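Local coordinates for protein nitrophorin Cim l NP (Cimex lectularius, PDB 1SI6) that carries nitric oxide on a cysteine-ligated heme b and releases it into the victim during feeding, which widens the blood vessels, at residues A[16-21]-A[45-50]; A[82-87]-A[116-121]; A[178-183]-A[233-238]. One frame throughout, in Å; residues are numbered along the deposited sequence. Where two conformers were deposited one is given.

Contact 1: residues A[16-21]-A[45-50]; sequences SGHERA and QGFGFQ. With HEM (protoporphyrin IX containing Fe), chain C; CMO (carbon monoxide), chain B.
The imidazole of H18 and the side chain of F47 cross at about a right angle where two neighbouring parallel strands run out. H18 presents the ND1–CE1 edge of its ring, and F47 CB lies at that edge, near the ring plane, 3.6 Å from H18 ND1. F47 carries its CG beside the backbone N, anti to the carbonyl carbon (chi1 -69°), which places its ring obliquely beside G17 CA.

Next to this pair the backbones are joined through Q45 O and G17 O. Q45 O accepts from G17 N at 3.1 Å, in its carbonyl plane on a lone pair, and takes a second, weak bond from S16 N. F47 N returns a bond to G17 O at 3.2 Å, although the donor stands 49° above that carbonyl plane. Here the strands close to 3.6 Å between G17 CA and G46 CA. Glycine suits both places: a CB on G46 would clash with G17 O, and G17 has positive phi at the second position of a type II' turn from S16 to E19, closed by E19 N bonding to S16 O.

F49 turns inward to the heme. The edge of its ring meets a pyrrole, with F49 CD2 3.5 Å from HEM C2C, while one face receives the carbon monoxide oxygen, 3.6 Å from F49 CD2 and offset toward the rim. S16 OG, between its backbone N and carbonyl carbon, approaches the vinyl group, 3.6 Å from HEM CAB. The loops leaving strands 6-17 and 39-46 of this beta-alpha-beta unit thus border the heme pocket, with F49 on the carbon monoxide side and C60 the proximal ligand to iron.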
# COMPACT_ATOMS: atom_id res chain seq x y z
N SER A 16 -8.17 5.96 -3.50
CA SER A 16 -8.44 7.10 -4.36
C SER A 16 -9.89 7.11 -4.87
O SER A 16 -10.37 8.17 -5.34
CB SER A 16 -7.42 7.03 -5.51
OG SER A 16 -7.57 5.80 -6.13
N GLY A 17 -10.63 6.01 -4.73
CA GLY A 17 -12.03 5.99 -5.08
C GLY A 17 -12.24 6.17 -6.58
O GLY A 17 -11.81 5.33 -7.35
N HIS A 18 -12.88 7.29 -6.94
CA HIS A 18 -13.19 7.64 -8.33
C HIS A 18 -12.15 8.56 -8.94
O HIS A 18 -12.25 8.88 -10.15
CB HIS A 18 -14.57 8.35 -8.38
CG HIS A 18 -15.69 7.48 -8.88
ND1 HIS A 18 -15.79 6.14 -8.57
CD2 HIS A 18 -16.76 7.77 -9.65
CE1 HIS A 18 -16.86 5.63 -9.16
NE2 HIS A 18 -17.46 6.60 -9.82
N GLU A 19 -11.17 9.04 -8.18
CA GLU A 19 -10.33 10.09 -8.74
C GLU A 19 -9.30 9.56 -9.74
O GLU A 19 -8.85 8.41 -9.67
CB GLU A 19 -9.77 11.04 -7.68
CG GLU A 19 -10.60 12.34 -7.59
CD GLU A 19 -9.76 13.59 -7.50
OE1 GLU A 19 -10.14 14.47 -6.70
OE2 GLU A 19 -8.75 13.73 -8.22
N ARG A 20 -8.96 10.41 -10.71
CA ARG A 20 -7.93 10.03 -11.69
C ARG A 20 -6.54 10.21 -11.10
O ARG A 20 -6.37 10.94 -10.13
CB ARG A 20 -8.06 10.87 -12.97
CG ARG A 20 -8.07 12.38 -12.77
CD ARG A 20 -8.11 13.15 -14.07
NE ARG A 20 -8.38 14.56 -13.87
CZ ARG A 20 -8.82 15.40 -14.82
NH1 ARG A 20 -9.06 14.97 -16.06
NH2 ARG A 20 -9.02 16.67 -14.53
N ALA A 21 -5.53 9.55 -11.69
CA ALA A 21 -4.13 9.85 -11.35
C ALA A 21 -3.79 11.34 -11.54
O ALA A 21 -4.34 11.97 -12.45
CB ALA A 21 -3.18 8.96 -12.13
N GLN A 45 -6.93 1.68 -4.32
CA GLN A 45 -8.22 1.10 -4.13
C GLN A 45 -9.26 2.11 -4.58
O GLN A 45 -9.10 3.30 -4.33
CB GLN A 45 -8.43 0.76 -2.64
CG GLN A 45 -9.84 0.44 -2.35
CD GLN A 45 -10.12 -0.11 -0.97
OE1 GLN A 45 -9.26 -0.69 -0.26
NE2 GLN A 45 -11.39 -0.00 -0.62
N GLY A 46 -10.31 1.62 -5.23
CA GLY A 46 -11.36 2.49 -5.74
C GLY A 46 -12.41 1.72 -6.50
O GLY A 46 -12.80 0.59 -6.15
N PHE A 47 -12.90 2.35 -7.56
CA PHE A 47 -14.11 1.83 -8.19
C PHE A 47 -13.94 1.84 -9.69
O PHE A 47 -13.56 2.85 -10.26
CB PHE A 47 -15.32 2.66 -7.78
CG PHE A 47 -15.70 2.49 -6.33
CD1 PHE A 47 -15.44 3.50 -5.41
CD2 PHE A 47 -16.28 1.32 -5.88
CE1 PHE A 47 -15.75 3.35 -4.06
CE2 PHE A 47 -16.60 1.16 -4.53
CZ PHE A 47 -16.32 2.18 -3.62
N GLY A 48 -14.19 0.68 -10.29
CA GLY A 48 -14.27 0.55 -11.73
C GLY A 48 -13.00 0.67 -12.54
O GLY A 48 -13.07 1.13 -13.68
N PHE A 49 -11.85 0.22 -12.02
CA PHE A 49 -10.60 0.33 -12.78
C PHE A 49 -10.57 -0.53 -14.07
O PHE A 49 -10.23 -0.03 -15.14
CB PHE A 49 -9.37 -0.05 -11.95
CG PHE A 49 -9.20 0.76 -10.69
CD1 PHE A 49 -9.29 0.17 -9.46
CD2 PHE A 49 -8.92 2.12 -10.74
CE1 PHE A 49 -9.13 0.93 -8.30
CE2 PHE A 49 -8.72 2.88 -9.57
CZ PHE A 49 -8.83 2.27 -8.36
N GLN A 50 -10.89 -1.82 -13.95
CA GLN A 50 -10.59 -2.80 -15.00
C GLN A 50 -11.33 -2.48 -16.29
O GLN A 50 -10.75 -2.52 -17.38
CB GLN A 50 -10.93 -4.21 -14.52
CG GLN A 50 -10.75 -5.34 -15.55
CD GLN A 50 -10.86 -6.74 -14.92
OE1 GLN A 50 -10.91 -7.75 -15.63
NE2 GLN A 50 -10.92 -6.79 -13.60
CHA HEM C . -2.78 1.65 -14.98
CHB HEM C . -2.06 4.33 -10.95
CHC HEM C . -6.69 5.80 -11.22
CHD HEM C . -7.52 2.79 -14.85
C1A HEM C . -2.17 2.29 -13.91
C2A HEM C . -0.76 2.21 -13.55
C3A HEM C . -0.56 2.93 -12.42
C4A HEM C . -1.82 3.49 -12.07
CMA HEM C . 0.73 3.18 -11.64
CAA HEM C . 0.31 1.45 -14.37
CBA HEM C . 0.90 2.52 -15.31
CGA HEM C . 2.00 1.98 -16.24
O1A HEM C . 1.61 1.38 -17.24
O2A HEM C . 3.19 2.17 -15.95
C1B HEM C . -3.25 4.97 -10.72
C2B HEM C . -3.48 5.87 -9.63
C3B HEM C . -4.75 6.27 -9.71
C4B HEM C . -5.40 5.64 -10.80
CMB HEM C . -2.33 6.21 -8.69
CAB HEM C . -5.46 7.21 -8.74
CBB HEM C . -5.51 8.51 -8.94
C1C HEM C . -7.38 5.11 -12.17
C2C HEM C . -8.78 5.14 -12.51
C3C HEM C . -8.98 4.31 -13.50
C4C HEM C . -7.74 3.72 -13.86
CMC HEM C . -9.85 5.98 -11.81
CAC HEM C . -10.33 4.06 -14.12
CBC HEM C . -11.21 3.19 -13.70
C1D HEM C . -6.33 2.21 -15.19
C2D HEM C . -6.20 1.19 -16.22
C3D HEM C . -4.76 0.84 -16.29
C4D HEM C . -4.10 1.64 -15.29
CMD HEM C . -7.31 0.59 -17.12
CAD HEM C . -4.16 -0.20 -17.24
CBD HEM C . -4.29 0.34 -18.66
CGD HEM C . -3.43 -0.50 -19.58
O1D HEM C . -3.47 -0.15 -20.80
O2D HEM C . -2.76 -1.47 -19.07
NA HEM C . -2.82 3.10 -12.97
NB HEM C . -4.46 4.84 -11.38
NC HEM C . -6.79 4.24 -13.05
ND HEM C . -5.05 2.46 -14.70
FE HEM C . -4.77 3.60 -12.99
C CMO B . -5.27 2.16 -11.97
O CMO B . -5.44 1.32 -11.18

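Contact 2: residues A[82-87]-A[116-121]; sequences ETMGLT and GGIVTS. With HEM (protoporphyrin IX containing Fe), chain C.
Two sheets face each other at the centre of the DNase I-like alpha/beta sandwich, and here strand 84-91 of one packs over strand 116-124 of the other. The short segments 84-87 and 116-121 run nearly parallel, 9° apart, with their axes 7.8 Å from each other at closest approach. That spacing leaves room for a layer of side chains, and the contact between the strands is mainly apolar.

I118 occupies the middle. Its CG1 stands beside the backbone N, anti to the carbonyl carbon (chi1 -55°), which sends CD1 in between M84 CB and L86 CB, 4.1 Å from each. The CG2 branch meets L86 CD2 at 3.8 Å as the two side chains slide past each other in opposite directions. The same L86 CD2 continues to T120, 3.9 Å from OG1. Branching at CB suits I118 to its place, since one arm reaches both M84 and L86 while the other meets the L86 methyl that is shared with T120.

M84 works differently. Its unbranched chain bends at the last torsion (chi3 -87°), bringing the CE methyl against the G116-G117 peptide, 3.6 Å from G117 N. Glycine is called for at 116 by its backbone angles, at which a CB would jam against the preceding carbonyl O.

In this fold the opposite face of strand 84-91 looks to the heme: T87 OG1 is 3.4 Å from HEM CAA and is hydrogen-bonded to N78, and G85 touches the carbon monoxide. A water between the sheets donates to L86 O at 2.9 Å and is bonded to T120 OG1 at 2.8 Å. T120 OG1 also pairs with T104 OG1 of the adjacent strand 103-108.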
# COMPACT_ATOMS: atom_id res chain seq x y z
N GLU A 82 -11.74 -4.66 -10.51
CA GLU A 82 -12.72 -3.57 -10.42
C GLU A 82 -12.47 -2.64 -9.23
O GLU A 82 -12.94 -1.50 -9.23
CB GLU A 82 -14.16 -4.08 -10.36
CG GLU A 82 -14.75 -4.70 -11.64
CD GLU A 82 -14.37 -3.98 -12.91
OE1 GLU A 82 -14.45 -2.73 -12.96
OE2 GLU A 82 -13.99 -4.69 -13.87
N THR A 83 -11.73 -3.11 -8.22
CA THR A 83 -11.54 -2.32 -7.01
C THR A 83 -10.12 -2.06 -6.55
O THR A 83 -9.91 -1.23 -5.66
CB THR A 83 -12.30 -2.95 -5.81
OG1 THR A 83 -11.74 -4.22 -5.50
CG2 THR A 83 -13.79 -3.18 -6.12
N MET A 84 -9.16 -2.72 -7.18
CA MET A 84 -7.75 -2.63 -6.82
C MET A 84 -6.86 -2.46 -8.05
O MET A 84 -7.19 -2.95 -9.13
CB MET A 84 -7.25 -3.88 -6.09
CG MET A 84 -7.98 -4.23 -4.83
SD MET A 84 -7.38 -5.71 -4.09
CE MET A 84 -8.37 -6.84 -4.97
N GLY A 85 -5.73 -1.83 -7.84
CA GLY A 85 -4.64 -1.71 -8.80
C GLY A 85 -3.33 -1.88 -8.07
O GLY A 85 -3.14 -1.33 -7.01
N LEU A 86 -2.38 -2.60 -8.67
CA LEU A 86 -1.08 -2.78 -8.08
C LEU A 86 -0.09 -2.76 -9.25
O LEU A 86 -0.21 -3.56 -10.16
CB LEU A 86 -0.94 -4.10 -7.33
CG LEU A 86 0.45 -4.39 -6.71
CD1 LEU A 86 0.88 -3.31 -5.67
CD2 LEU A 86 0.58 -5.79 -6.16
N THR A 87 0.88 -1.88 -9.15
CA THR A 87 1.96 -1.78 -10.12
C THR A 87 3.28 -1.84 -9.42
O THR A 87 3.49 -1.20 -8.39
CB THR A 87 1.83 -0.51 -10.95
OG1 THR A 87 0.51 -0.42 -11.51
CG2 THR A 87 2.78 -0.61 -12.16
N GLY A 116 -10.57 -9.02 -1.98
CA GLY A 116 -9.53 -9.98 -2.11
C GLY A 116 -8.19 -9.28 -2.11
O GLY A 116 -7.96 -8.42 -1.27
N GLY A 117 -7.28 -9.67 -3.01
CA GLY A 117 -6.04 -9.00 -3.12
C GLY A 117 -5.21 -9.48 -4.28
O GLY A 117 -5.63 -10.36 -5.07
N ILE A 118 -4.03 -8.91 -4.38
CA ILE A 118 -3.08 -9.15 -5.49
C ILE A 118 -1.74 -9.33 -4.83
O ILE A 118 -1.37 -8.54 -3.98
CB ILE A 118 -3.02 -7.96 -6.44
CG1 ILE A 118 -4.44 -7.56 -6.99
CG2 ILE A 118 -2.04 -8.18 -7.61
CD1 ILE A 118 -4.40 -6.28 -7.70
N VAL A 119 -0.95 -10.30 -5.30
CA VAL A 119 0.45 -10.41 -4.88
C VAL A 119 1.35 -10.52 -6.10
O VAL A 119 1.16 -11.42 -6.89
CB VAL A 119 0.76 -11.68 -4.05
CG1 VAL A 119 2.11 -11.59 -3.49
CG2 VAL A 119 -0.25 -11.86 -2.97
N THR A 120 2.29 -9.62 -6.19
CA THR A 120 3.28 -9.61 -7.29
C THR A 120 4.64 -9.85 -6.70
O THR A 120 5.06 -9.16 -5.78
CB THR A 120 3.23 -8.28 -8.05
OG1 THR A 120 2.02 -8.21 -8.79
CG2 THR A 120 4.36 -8.19 -9.08
N SER A 121 5.36 -10.86 -7.23
CA SER A 121 6.64 -11.28 -6.72
C SER A 121 7.68 -11.36 -7.85
O SER A 121 7.34 -11.59 -8.97
CB SER A 121 6.55 -12.64 -6.01
OG SER A 121 5.57 -12.58 -4.95
CHA HEM C . -2.78 1.65 -14.98
CHB HEM C . -2.06 4.33 -10.95
CHC HEM C . -6.69 5.80 -11.22
CHD HEM C . -7.52 2.79 -14.85
C1A HEM C . -2.17 2.29 -13.91
C2A HEM C . -0.76 2.21 -13.55
C3A HEM C . -0.56 2.93 -12.42
C4A HEM C . -1.82 3.49 -12.07
CMA HEM C . 0.73 3.18 -11.64
CAA HEM C . 0.31 1.45 -14.37
CBA HEM C . 0.90 2.52 -15.31
CGA HEM C . 2.00 1.98 -16.24
O1A HEM C . 1.61 1.38 -17.24
O2A HEM C . 3.19 2.17 -15.95
C1B HEM C . -3.25 4.97 -10.72
C2B HEM C . -3.48 5.87 -9.63
C3B HEM C . -4.75 6.27 -9.71
C4B HEM C . -5.40 5.64 -10.80
CMB HEM C . -2.33 6.21 -8.69
CAB HEM C . -5.46 7.21 -8.74
CBB HEM C . -5.51 8.51 -8.94
C1C HEM C . -7.38 5.11 -12.17
C2C HEM C . -8.78 5.14 -12.51
C3C HEM C . -8.98 4.31 -13.50
C4C HEM C . -7.74 3.72 -13.86
CMC HEM C . -9.85 5.98 -11.81
CAC HEM C . -10.33 4.06 -14.12
CBC HEM C . -11.21 3.19 -13.70
C1D HEM C . -6.33 2.21 -15.19
C2D HEM C . -6.20 1.19 -16.22
C3D HEM C . -4.76 0.84 -16.29
C4D HEM C . -4.10 1.64 -15.29
CMD HEM C . -7.31 0.59 -17.12
CAD HEM C . -4.16 -0.20 -17.24
CBD HEM C . -4.29 0.34 -18.66
CGD HEM C . -3.43 -0.50 -19.58
O1D HEM C . -3.47 -0.15 -20.80
O2D HEM C . -2.76 -1.47 -19.07
NA HEM C . -2.82 3.10 -12.97
NB HEM C . -4.46 4.84 -11.38
NC HEM C . -6.79 4.24 -13.05
ND HEM C . -5.05 2.46 -14.70
FE HEM C . -4.77 3.60 -12.99
O HOH W 1 0.78 -6.23 -10.36

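Contact 3: residues A[178-183]-A[233-238]; sequences TNATHA and YDLSAT
T238 turns its OG1 beside the backbone N, anti to the carbonyl carbon (chi1 -61°), and its CG2 anti to that N, a setting that brings both branches to T178 O. OG1 gives its proton to this carbonyl oxygen at 2.8 Å, with a C=O...donor angle of 152° and only a slight tilt from the carbonyl plane. The CG2 branch lies beside the same carbonyl and packs against A183 CB at 3.6 Å, one turn into helix 180-188. Threonine suits the place because one branch is a donor and the other a methyl.

A180 points its CB at the loop, beside T238. That methyl lies 3.8 Å from L235 O and, more loosely, 4.5 Å from L235 CD2; L235 also touches K184. Small alanines at 180 and 183 let the loop come close to the first turn, where the CA atoms of A180 and T238 are nearest.

Both partners are shaped by their own side chains. The N179 amide swings back over the helix start, and its OD1 accepts from H182 N at 2.9 Å in a nearly straight bond of 168°. The loop has a counterpart in D234, whose OD1 receives S236 N at 3.2 Å and S236 OG at 2.8 Å, both from the same face of the carboxylate plane; K225 makes a weak, long ion pair with the other oxygen.

The contact lies near the surface, away from the heme, where the loop between helix 201-206 and strand 243-248 rests on the start of a helix. An asparagine N-cap starts that helix, and the neighbouring loop, bent by an Asx turn at D234, meets it through L235 and T238.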
# COMPACT_ATOMS: atom_id res chain seq x y z
N THR A 178 -13.09 4.24 18.25
CA THR A 178 -13.63 5.14 19.27
C THR A 178 -14.58 6.14 18.60
O THR A 178 -14.76 6.15 17.38
CB THR A 178 -12.48 5.84 20.08
OG1 THR A 178 -13.04 6.48 21.26
CG2 THR A 178 -11.76 6.92 19.28
N ASN A 179 -15.19 7.02 19.39
CA ASN A 179 -16.10 7.99 18.84
C ASN A 179 -15.35 9.14 18.21
O ASN A 179 -14.19 9.40 18.51
CB ASN A 179 -17.12 8.47 19.90
CG ASN A 179 -16.46 9.22 21.01
OD1 ASN A 179 -16.11 10.39 20.81
ND2 ASN A 179 -16.26 8.57 22.15
N ALA A 180 -16.03 9.83 17.31
CA ALA A 180 -15.44 10.93 16.55
C ALA A 180 -14.99 12.10 17.44
O ALA A 180 -14.03 12.81 17.14
CB ALA A 180 -16.31 11.42 15.45
N THR A 181 -15.74 12.39 18.47
CA THR A 181 -15.39 13.54 19.32
C THR A 181 -14.03 13.32 20.01
O THR A 181 -13.15 14.22 20.00
CB THR A 181 -16.39 13.70 20.45
OG1 THR A 181 -17.73 13.48 19.98
CG2 THR A 181 -16.36 15.14 20.97
N HIS A 182 -13.85 12.14 20.61
CA HIS A 182 -12.61 11.84 21.29
C HIS A 182 -11.46 11.77 20.29
O HIS A 182 -10.38 12.27 20.53
CB HIS A 182 -12.79 10.58 22.11
CG HIS A 182 -11.60 10.25 22.94
ND1 HIS A 182 -11.06 11.11 23.88
CD2 HIS A 182 -10.83 9.14 22.97
CE1 HIS A 182 -10.00 10.53 24.44
NE2 HIS A 182 -9.85 9.33 23.92
N ALA A 183 -11.69 11.15 19.15
CA ALA A 183 -10.66 11.02 18.17
C ALA A 183 -10.21 12.41 17.69
O ALA A 183 -9.01 12.68 17.60
CB ALA A 183 -11.14 10.22 16.97
N TYR A 233 -11.52 17.52 8.64
CA TYR A 233 -12.15 16.21 8.81
C TYR A 233 -13.66 16.28 8.65
O TYR A 233 -14.33 17.15 9.25
CB TYR A 233 -11.84 15.53 10.14
CG TYR A 233 -10.41 15.07 10.24
CD1 TYR A 233 -9.46 15.81 10.88
CD2 TYR A 233 -9.99 13.85 9.61
CE1 TYR A 233 -8.18 15.42 10.95
CE2 TYR A 233 -8.70 13.44 9.66
CZ TYR A 233 -7.77 14.21 10.35
OH TYR A 233 -6.45 13.91 10.45
N ASP A 234 -14.18 15.36 7.85
CA ASP A 234 -15.58 15.03 7.82
C ASP A 234 -15.89 14.05 8.96
O ASP A 234 -15.59 12.84 8.92
CB ASP A 234 -15.88 14.45 6.44
CG ASP A 234 -17.34 14.11 6.26
OD1 ASP A 234 -18.11 14.03 7.25
OD2 ASP A 234 -17.80 13.88 5.12
N LEU A 235 -16.48 14.57 10.01
CA LEU A 235 -16.61 13.85 11.24
C LEU A 235 -17.84 12.95 11.29
O LEU A 235 -18.15 12.39 12.32
CB LEU A 235 -16.54 14.81 12.43
CG LEU A 235 -15.20 15.51 12.56
CD1 LEU A 235 -15.30 16.76 13.44
CD2 LEU A 235 -14.13 14.49 13.03
N SER A 236 -18.43 12.70 10.11
CA SER A 236 -19.36 11.60 9.89
C SER A 236 -18.68 10.23 10.00
O SER A 236 -19.35 9.21 10.13
CB SER A 236 -20.05 11.74 8.51
OG SER A 236 -19.20 11.41 7.40
N ALA A 237 -17.36 10.21 9.96
CA ALA A 237 -16.59 9.02 10.29
C ALA A 237 -15.53 9.38 11.33
O ALA A 237 -15.00 10.49 11.30
CB ALA A 237 -15.92 8.48 9.07
N THR A 238 -15.23 8.43 12.20
CA THR A 238 -14.11 8.63 13.12
C THR A 238 -12.85 8.72 12.33
O THR A 238 -12.57 7.81 11.54
CB THR A 238 -14.02 7.49 14.16
OG1 THR A 238 -15.25 7.51 14.93
CG2 THR A 238 -12.86 7.60 15.13

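How the contacts relate
From the N terminus, contact 1 comes first: strand 6-17 leads through helix 25-28 to its neighbour, strand 39-46, and the contact closes that loop of 23 residues. Contact 2 then spans from strand 84-91 to strand 116-124, joining the six-stranded sheet to the five-stranded one. Contact 3 closes the longest loop, 49 residues, between helix 180-188 and the segment before strand 243-248. All three follow in series, none nested or crossed. Contacts 1 and 2 touch, since strands 39-46 and 84-91 are neighbours and G46 N probably bonds to T83 O; both also meet the heme. Contact 3 stands apart, its centre about 25 Å from that of contact 1.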